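Citrate synthase (Metallosphaera sedula, PDB 6ABX) probably catalyses the condensation of oxaloacetate with acetyl-CoA and water to give citrate and CoA in the tricarboxylic acid cycle. Local coordinates at residues H179-N182 against A183-A187; S200-V203 against A204-A208; A338-D341 against E342-D346. All blocks are in the same frame, centred on the assembly; numbering follows the deposited sequence.

Interaction 1: residues H179-N182 against A183-A187; sequences HEMN and ASTMA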
ATOM      1  N   HIS A 179     -17.018   2.075   2.955  1.00 11.77           N
ATOM      2  CA  HIS A 179     -17.865   2.043   1.757  1.00 11.71           C
ATOM      3  C   HIS A 179     -17.617   0.741   0.984  1.00 14.57           C
ATOM      4  O   HIS A 179     -17.463   0.791  -0.213  1.00 15.73           O
ATOM      5  CB  HIS A 179     -17.704   3.297   0.936  1.00 11.87           C
ATOM      6  CG  HIS A 179     -18.932   3.681   0.194  1.00 12.75           C
ATOM      7  ND1 HIS A 179     -18.966   3.775  -1.187  1.00 15.90           N
ATOM      8  CD2 HIS A 179     -20.205   3.880   0.633  1.00 14.61           C
ATOM      9  CE1 HIS A 179     -20.199   4.099  -1.573  1.00 15.64           C
ATOM     10  NE2 HIS A 179     -20.991   4.204  -0.462  1.00 16.36           N
ATOM     11  N   GLU A 180     -17.464  -0.367   1.713  1.00 16.07           N
ATOM     12  CA  GLU A 180     -17.336  -1.695   1.084  1.00 20.34           C
ATOM     13  C   GLU A 180     -15.999  -1.652   0.285  1.00 20.03           C
ATOM     14  O   GLU A 180     -14.910  -1.223   0.768  1.00 18.58           O
ATOM     15  CB  GLU A 180     -18.693  -1.972   0.387  1.00 22.42           C
ATOM     16  CG  GLU A 180     -19.199  -3.441   0.439  1.00 27.80           C
ATOM     17  CD  GLU A 180     -20.564  -3.856  -0.144  1.00 31.25           C
ATOM     18  OE1 GLU A 180     -21.409  -2.978  -0.443  1.00 27.98           O
ATOM     19  OE2 GLU A 180     -20.835  -5.124  -0.284  1.00 30.58           O
ATOM     20  N   MET A 181     -16.002  -2.034  -0.987  1.00 20.33           N
ATOM     21  CA  MET A 181     -14.792  -2.447  -1.645  1.00 19.35           C
ATOM     22  C   MET A 181     -14.061  -1.471  -2.628  1.00 20.87           C
ATOM     23  O   MET A 181     -13.579  -1.830  -3.672  1.00 24.78           O
ATOM     24  CB  MET A 181     -15.187  -3.636  -2.503  1.00 23.93           C
ATOM     25  CG  MET A 181     -14.031  -4.284  -2.950  1.00 24.49           C
ATOM     26  SD  MET A 181     -12.707  -4.227  -1.752  1.00 29.84           S
ATOM     27  CE  MET A 181     -13.406  -5.187  -0.366  1.00 15.13           C
ATOM     28  N   ASN A 182     -13.749  -0.302  -2.235  1.00 19.84           N
ATOM     29  CA  ASN A 182     -13.189   0.627  -3.167  1.00 19.06           C
ATOM     30  C   ASN A 182     -11.690   0.286  -3.363  1.00 16.97           C
ATOM     31  O   ASN A 182     -11.140  -0.605  -2.678  1.00 18.12           O
ATOM     32  CB  ASN A 182     -13.419   1.992  -2.544  1.00 19.87           C
ATOM     33  CG  ASN A 182     -13.191   1.981  -1.054  1.00 23.60           C
ATOM     34  OD1 ASN A 182     -12.063   1.933  -0.573  1.00 24.85           O
ATOM     35  ND2 ASN A 182     -14.270   1.933  -0.274  1.00 22.49           N
ATOM     36  N   ALA A 183     -11.013   1.063  -4.184  1.00 15.48           N
ATOM     37  CA  ALA A 183      -9.591   0.835  -4.494  1.00 13.40           C
ATOM     38  C   ALA A 183      -8.717   0.851  -3.236  1.00 12.48           C
ATOM     39  O   ALA A 183      -7.768   0.099  -3.158  1.00 12.41           O
ATOM     40  CB  ALA A 183      -9.100   1.867  -5.468  1.00 15.36           C
ATOM     41  N   SER A 184      -8.940   1.774  -2.293  1.00 11.31           N
ATOM     42  CA  SER A 184      -8.113   1.832  -1.095  1.00 10.96           C
ATOM     43  C   SER A 184      -8.335   0.608  -0.194  1.00 10.19           C
ATOM     44  O   SER A 184      -7.347   0.065   0.334  1.00 11.37           O
ATOM     45  CB  SER A 184      -8.242   3.135  -0.333  1.00 11.55           C
ATOM     46  OG  SER A 184      -9.570   3.350   0.164  1.00 13.25           O
ATOM     47  N   THR A 185      -9.584   0.196  -0.007  1.00 11.64           N
ATOM     48  CA  THR A 185      -9.841  -1.013   0.767  1.00 11.99           C
ATOM     49  C   THR A 185      -9.189  -2.213   0.066  1.00 12.36           C
ATOM     50  O   THR A 185      -8.579  -3.039   0.772  1.00 12.63           O
ATOM     51  CB  THR A 185     -11.350  -1.197   0.978  1.00 13.25           C
ATOM     52  OG1 THR A 185     -11.816  -0.025   1.659  1.00 15.32           O
ATOM     53  CG2 THR A 185     -11.682  -2.471   1.713  1.00 14.81           C
ATOM     54  N   MET A 186      -9.238  -2.263  -1.255  1.00 11.71           N
ATOM     55  CA  MET A 186      -8.578  -3.349  -1.985  1.00 13.07           C
ATOM     56  C   MET A 186      -7.053  -3.318  -1.718  1.00 12.90           C
ATOM     57  O   MET A 186      -6.418  -4.344  -1.539  1.00 12.36           O
ATOM     58  CB  MET A 186      -8.897  -3.299  -3.480  1.00 13.87           C
ATOM     59  CG  MET A 186      -8.221  -4.367  -4.324  1.00 16.03           C
ATOM     60  SD  MET A 186      -8.763  -5.978  -3.787  1.00 17.96           S
ATOM     61  CE  MET A 186      -8.029  -6.985  -5.077  1.00 20.54           C
ATOM     62  N   ALA A 187      -6.422  -2.152  -1.719  1.00 13.30           N
ATOM     63  CA  ALA A 187      -4.966  -2.072  -1.464  1.00 11.66           C
ATOM     64  C   ALA A 187      -4.641  -2.657  -0.094  1.00 12.52           C
ATOM     65  O   ALA A 187      -3.703  -3.425   0.060  1.00 12.88           O
ATOM     66  CB  ALA A 187      -4.498  -0.646  -1.573  1.00 11.59           C
TER
HETATM   67  O   HOH W   1     -14.347   0.703   2.508  1.00 18.88           O
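Asn182 OD1 is gripped by three donors from the first turn of helix 183-192. Ser184 OG and Thr185 OG1 each donate to Asn182 OD1 at 3.0 Å, and Thr185 N donates to Asn182 OD1 at 3.1 Å. The bond from Thr185 N is the N-cap bond of the helix. The Thr185 hydroxyl lies above the carboxamide plane, 41° out of it; the other two donors are tilted from that plane by less. Asn182 CG sits between its backbone N and carbonyl carbon (chi1 40°), which turns the amide back over the helix start. The backbone adds Met186 N to Asn182 O at 2.9 Å. On the amide's nitrogen side, one water accepts from Asn182 ND2 at 3.0 Å and from His179 N, and donates to Glu180 O, and to Thr185 OG1 at 2.8 Å. Beside this network, Met181 CE rests 3.8 Å from Thr185 CG2. Ser184 OG also bonds His214 and Trp336. Replacing this asparagine by alanine removes OD1, which would probably leave Thr185 N without its side-chain cap and the two hydroxyls without their shared acceptor. His179 and Asn182 are oxaloacetate-binding residues, and His179 ND1 bonds a citrate anion here. With OD1 and ND2 both engaged, the amide is probably held in one rotation beside the substrate site.

Interaction 2: residues S200-V203 against A204-A208; sequences SSVV and AGISA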
ATOM      1  N   SER A 200       1.200  -1.775   7.716  1.00 12.99           N
ATOM      2  CA  SER A 200       1.529  -1.917   6.284  1.00 12.47           C
ATOM      3  C   SER A 200       0.262  -1.827   5.437  1.00 11.50           C
ATOM      4  O   SER A 200       0.225  -1.118   4.419  1.00 11.56           O
ATOM      5  CB  SER A 200       2.238  -3.222   6.035  1.00 12.86           C
ATOM      6  OG  SER A 200       3.538  -3.216   6.596  1.00 14.54           O
ATOM      7  N   SER A 201      -0.808  -2.499   5.893  1.00 10.81           N
ATOM      8  CA  SER A 201      -2.126  -2.434   5.158  1.00 11.60           C
ATOM      9  C   SER A 201      -2.615  -0.994   5.032  1.00 10.72           C
ATOM     10  O   SER A 201      -2.993  -0.542   3.924  1.00 11.68           O
ATOM     11  CB  SER A 201      -3.207  -3.286   5.788  1.00 12.86           C
ATOM     12  OG  SER A 201      -2.851  -4.620   5.645  1.00 16.68           O
ATOM     13  N   VAL A 202      -2.676  -0.302   6.171  1.00 10.02           N
ATOM     14  CA  VAL A 202      -3.184   1.035   6.221  1.00 10.97           C
ATOM     15  C   VAL A 202      -2.301   1.984   5.403  1.00 10.04           C
ATOM     16  O   VAL A 202      -2.834   2.861   4.719  1.00 12.51           O
ATOM     17  CB  VAL A 202      -3.415   1.543   7.649  1.00 10.44           C
ATOM     18  CG1 VAL A 202      -3.688   3.062   7.731  1.00  9.66           C
ATOM     19  CG2 VAL A 202      -4.545   0.763   8.313  1.00 11.14           C
ATOM     20  N   VAL A 203      -0.973   1.833   5.461  1.00 10.53           N
ATOM     21  CA  VAL A 203      -0.079   2.608   4.620  1.00 11.28           C
ATOM     22  C   VAL A 203      -0.447   2.431   3.143  1.00 11.02           C
ATOM     23  O   VAL A 203      -0.508   3.449   2.400  1.00 11.49           O
ATOM     24  CB  VAL A 203       1.410   2.281   4.903  1.00 12.16           C
ATOM     25  CG1 VAL A 203       2.329   2.874   3.867  1.00 12.74           C
ATOM     26  CG2 VAL A 203       1.799   2.729   6.307  1.00 12.77           C
ATOM     27  N   ALA A 204      -0.748   1.206   2.697  1.00 10.87           N
ATOM     28  CA  ALA A 204      -1.161   1.016   1.332  1.00 10.68           C
ATOM     29  C   ALA A 204      -2.516   1.658   1.062  1.00 11.31           C
ATOM     30  O   ALA A 204      -2.699   2.239  -0.001  1.00 10.74           O
ATOM     31  CB  ALA A 204      -1.184  -0.441   0.989  1.00 11.42           C
ATOM     32  N   GLY A 205      -3.465   1.575   2.020  1.00 10.66           N
ATOM     33  CA  GLY A 205      -4.748   2.290   1.899  1.00 10.49           C
ATOM     34  C   GLY A 205      -4.578   3.792   1.631  1.00 10.35           C
ATOM     35  O   GLY A 205      -5.150   4.349   0.703  1.00 10.33           O
ATOM     36  N   ILE A 206      -3.719   4.415   2.419  1.00 10.48           N
ATOM     37  CA  ILE A 206      -3.431   5.861   2.295  1.00 11.10           C
ATOM     38  C   ILE A 206      -2.801   6.171   0.935  1.00 10.82           C
ATOM     39  O   ILE A 206      -3.185   7.147   0.241  1.00 11.71           O
ATOM     40  CB  ILE A 206      -2.529   6.320   3.442  1.00 11.00           C
ATOM     41  CG1 ILE A 206      -3.253   6.195   4.781  1.00 11.98           C
ATOM     42  CG2 ILE A 206      -2.053   7.744   3.159  1.00 10.61           C
ATOM     43  CD1 ILE A 206      -2.344   6.333   5.981  1.00 12.30           C
ATOM     44  N   SER A 207      -1.869   5.309   0.537  1.00 11.89           N
ATOM     45  CA  SER A 207      -1.181   5.447  -0.752  1.00 11.66           C
ATOM     46  C   SER A 207      -2.203   5.452  -1.910  1.00 11.97           C
ATOM     47  O   SER A 207      -2.104   6.266  -2.823  1.00 11.59           O
ATOM     48  CB  SER A 207      -0.140   4.356  -0.917  1.00 13.02           C
ATOM     49  OG  SER A 207       0.872   4.479   0.077  1.00 13.45           O
ATOM     50  N   ALA A 208      -3.209   4.563  -1.879  1.00 11.71           N
ATOM     51  CA  ALA A 208      -4.275   4.480  -2.899  1.00 13.03           C
ATOM     52  C   ALA A 208      -5.234   5.675  -2.819  1.00 13.00           C
ATOM     53  O   ALA A 208      -5.631   6.265  -3.819  1.00 14.01           O
ATOM     54  CB  ALA A 208      -5.052   3.184  -2.756  1.00 13.37           C
TER
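Helix 198-209 runs through this contact as a regular alpha-helix, with a serine hydroxyl bonded back to the preceding turn. Ser207 OG donates to Val203 O at 2.9 Å, while Ser207 N donates to the same Val203 O at 3.0 Å. The two donors reach that oxygen from opposite faces of its carbonyl plane, the hydroxyl 37° out of it. Ser207 OG is anti to its own carbonyl carbon (chi1 -63°), which turns the hydroxyl back toward Val203. The i to i+4 main-chain bonds continue with Gly205 N to Ser201 O at 2.9 Å and Ile206 N to Val202 O at 2.9 Å. Along another side of the helix, the end of Ile206 meets one branch of Val202: CD1 of Ile206 lies 3.9 Å from CG1 of Val202. The two side chains meet at a slant. Ser201 OG bonds outward to Cys188 O. Val202 and Ile206 pack on Trp336 of helix 324-343, and Val203 and Ile206 on Val99 of helix 91-105. Val203 and Ala204 meet their own counterparts in the second subunit, so the helix faces that subunit on one side and packs on helices 91-105 and 324-343 of its own chain.

Interaction 3: residues A338-D341 against E342-D346; sequences AHVD and EYLKD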
ATOM      1  N   ALA A 338     -11.399  -2.873   9.753  1.00 11.00           N
ATOM      2  CA  ALA A 338     -12.479  -3.822   9.941  1.00 11.97           C
ATOM      3  C   ALA A 338     -12.487  -4.815   8.789  1.00 11.22           C
ATOM      4  O   ALA A 338     -12.669  -6.019   9.006  1.00 13.33           O
ATOM      5  CB  ALA A 338     -13.820  -3.149  10.081  1.00 11.61           C
ATOM      6  N   HIS A 339     -12.272  -4.327   7.571  1.00 12.27           N
ATOM      7  CA  HIS A 339     -12.269  -5.219   6.404  1.00 12.82           C
ATOM      8  C   HIS A 339     -11.121  -6.218   6.466  1.00 13.05           C
ATOM      9  O   HIS A 339     -11.335  -7.392   6.023  1.00 13.25           O
ATOM     10  CB  HIS A 339     -12.251  -4.426   5.086  1.00 13.38           C
ATOM     11  CG  HIS A 339     -13.622  -4.051   4.661  1.00 14.08           C
ATOM     12  ND1 HIS A 339     -14.515  -4.984   4.087  1.00 15.77           N
ATOM     13  CD2 HIS A 339     -14.300  -2.894   4.788  1.00 14.72           C
ATOM     14  CE1 HIS A 339     -15.673  -4.374   3.877  1.00 16.36           C
ATOM     15  NE2 HIS A 339     -15.546  -3.060   4.256  1.00 15.74           N
ATOM     16  N   VAL A 340      -9.927  -5.771   6.883  1.00 11.98           N
ATOM     17  CA  VAL A 340      -8.778  -6.634   6.986  1.00 12.90           C
ATOM     18  C   VAL A 340      -9.082  -7.695   8.052  1.00 12.96           C
ATOM     19  O   VAL A 340      -8.875  -8.881   7.795  1.00 12.78           O
ATOM     20  CB  VAL A 340      -7.491  -5.840   7.237  1.00 13.56           C
ATOM     21  CG1 VAL A 340      -6.298  -6.708   7.606  1.00 13.52           C
ATOM     22  CG2 VAL A 340      -7.150  -4.968   6.034  1.00 13.82           C
ATOM     23  N   ASP A 341      -9.536  -7.259   9.228  1.00 12.79           N
ATOM     24  CA  ASP A 341      -9.873  -8.205  10.356  1.00 14.17           C
ATOM     25  C   ASP A 341     -10.832  -9.301   9.874  1.00 14.60           C
ATOM     26  O   ASP A 341     -10.624 -10.489  10.168  1.00 15.38           O
ATOM     27  CB  ASP A 341     -10.393  -7.431  11.558  1.00 14.21           C
ATOM     28  CG  ASP A 341     -10.429  -8.208  12.865  1.00 16.65           C
ATOM     29  OD1 ASP A 341      -9.500  -8.986  13.134  1.00 17.40           O
ATOM     30  OD2 ASP A 341     -11.353  -7.974  13.624  1.00 18.48           O
ATOM     31  N   GLU A 342     -11.859  -8.915   9.127  1.00 14.15           N
ATOM     32  CA  GLU A 342     -12.859  -9.840   8.641  1.00 14.91           C
ATOM     33  C   GLU A 342     -12.225 -10.847   7.678  1.00 15.92           C
ATOM     34  O   GLU A 342     -12.469 -12.046   7.818  1.00 15.88           O
ATOM     35  CB  GLU A 342     -13.990  -9.055   7.983  1.00 15.57           C
ATOM     36  CG  GLU A 342     -15.037  -9.909   7.357  1.00 15.82           C
ATOM     37  CD  GLU A 342     -16.122  -9.108   6.677  1.00 13.98           C
ATOM     38  OE1 GLU A 342     -15.805  -8.402   5.665  1.00 15.03           O
ATOM     39  OE2 GLU A 342     -17.297  -9.218   7.143  1.00 14.57           O
ATOM     40  N   TYR A 343     -11.446 -10.345   6.719  1.00 14.65           N
ATOM     41  CA  TYR A 343     -10.805 -11.179   5.664  1.00 15.03           C
ATOM     42  C   TYR A 343      -9.884 -12.228   6.271  1.00 14.75           C
ATOM     43  O   TYR A 343      -9.863 -13.401   5.791  1.00 16.99           O
ATOM     44  CB  TYR A 343      -9.998 -10.294   4.709  1.00 14.43           C
ATOM     45  CG  TYR A 343      -9.552 -11.017   3.465  1.00 15.15           C
ATOM     46  CD1 TYR A 343     -10.456 -11.299   2.466  1.00 14.24           C
ATOM     47  CD2 TYR A 343      -8.227 -11.372   3.269  1.00 13.74           C
ATOM     48  CE1 TYR A 343     -10.091 -12.001   1.332  1.00 15.65           C
ATOM     49  CE2 TYR A 343      -7.842 -12.055   2.134  1.00 14.13           C
ATOM     50  CZ  TYR A 343      -8.759 -12.339   1.143  1.00 14.73           C
ATOM     51  OH  TYR A 343      -8.400 -13.037   0.004  1.00 16.88           O
ATOM     52  N   LEU A 344      -9.116 -11.817   7.285  1.00 14.10           N
ATOM     53  CA  LEU A 344      -8.100 -12.641   7.891  1.00 16.17           C
ATOM     54  C   LEU A 344      -8.697 -13.762   8.754  1.00 19.07           C
ATOM     55  O   LEU A 344      -7.921 -14.575   9.254  1.00 18.33           O
ATOM     56  CB  LEU A 344      -7.150 -11.806   8.746  1.00 15.54           C
ATOM     57  CG  LEU A 344      -6.234 -10.864   7.957  1.00 14.67           C
ATOM     58  CD1 LEU A 344      -5.451  -9.995   8.910  1.00 16.03           C
ATOM     59  CD2 LEU A 344      -5.295 -11.634   7.019  1.00 15.82           C
ATOM     60  N   LYS A 345     -10.022 -13.769   8.960  1.00 19.66           N
ATOM     61  CA  LYS A 345     -10.669 -14.898   9.616  1.00 20.24           C
ATOM     62  C   LYS A 345     -10.486 -16.150   8.749  1.00 20.70           C
ATOM     63  O   LYS A 345     -10.533 -17.257   9.274  1.00 23.15           O
ATOM     64  CB  LYS A 345     -12.171 -14.662   9.783  1.00 21.98           C
ATOM     65  CG  LYS A 345     -12.535 -13.545  10.736  1.00 26.87           C
ATOM     66  CD  LYS A 345     -11.871 -13.705  12.051  1.00 32.87           C
ATOM     67  CE  LYS A 345     -12.716 -13.194  13.199  1.00 39.53           C
ATOM     68  NZ  LYS A 345     -12.706 -11.716  13.245  1.00 43.97           N
ATOM     69  N   ASP A 346     -10.321 -15.965   7.440  1.00 18.59           N
ATOM     70  CA  ASP A 346     -10.102 -17.097   6.483  1.00 19.62           C
ATOM     71  C   ASP A 346      -9.272 -16.558   5.308  1.00 16.56           C
ATOM     72  O   ASP A 346      -9.781 -16.368   4.219  1.00 16.82           O
ATOM     73  CB  ASP A 346     -11.429 -17.667   5.994  1.00 22.04           C
ATOM     74  CG  ASP A 346     -11.281 -18.905   5.120  1.00 26.56           C
ATOM     75  OD1 ASP A 346     -10.268 -19.560   5.244  1.00 27.66           O
ATOM     76  OD2 ASP A 346     -12.194 -19.156   4.294  1.00 36.97           O
TER
HETATM   77  O   HOH W   2     -12.335  -9.625  15.366  1.00 29.41           O
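Three i to i+4 backbone bonds run through this part of helix 324-343: Glu342 N to Ala338 O, Tyr343 N to His339 O and Leu344 N to Val340 O, each 3.0 Å from N to O. The apolar pair is Val340 with Leu344. They lie side by side and point the same way, with Val340 CG1 3.6 Å from Leu344 CD1. Val340 CG1 is anti to the backbone N (chi1 169°), on the side of the carbonyl carbon, and this turns it toward the following turn of helix. His339 and Glu342 also run side by side. Their ring and carboxylate planes are 73° apart, and Glu342 OE1 stands obliquely 4.0 Å from His339 ND1. Lys13 joins these two groups: its NZ bonds His339 ND1 and forms a salt bridge with Glu342 OE1. His339 NE2 bonds Asp178. The same helix carries Arg332 of the oxaloacetate site. On the more open side, Asp341 and Lys345 cross obliquely. Their salt bridge is long, with Asp341 OD2 4.0 Å from Lys345 NZ. A water spans the gap, donating to Asp341 OD2 at 2.6 Å and accepting from Lys345 NZ at 3.0 Å. Three bends in the Lys345 chain bring its amine back to that water.

In the fold
Interactions 1 and 2 are buried, whereas interaction 3 runs from the interior to the surface. Interaction 1 joins a loop to the start of helix 183-192, and interaction 2 lies within the next helix, 198-209. The two helices pack closely: Ser184 CB is 3.5 Å from Gly205 O. Helix 324-343 touches both. Thr185 CG2 lies 3.9 Å from His339 CG, and Val340 CG2 lies 4.3 Å from Ser201 CB. The chemistry follows the place. Interaction 1 is polar and capped beside the oxaloacetate site. Interaction 2 is mid-helix, mostly main-chain and apolar, at the dimer interface. Interaction 3 mixes an apolar pair, two polar groups that share Lys13, and a long, water-spanned salt bridge at its outer edge.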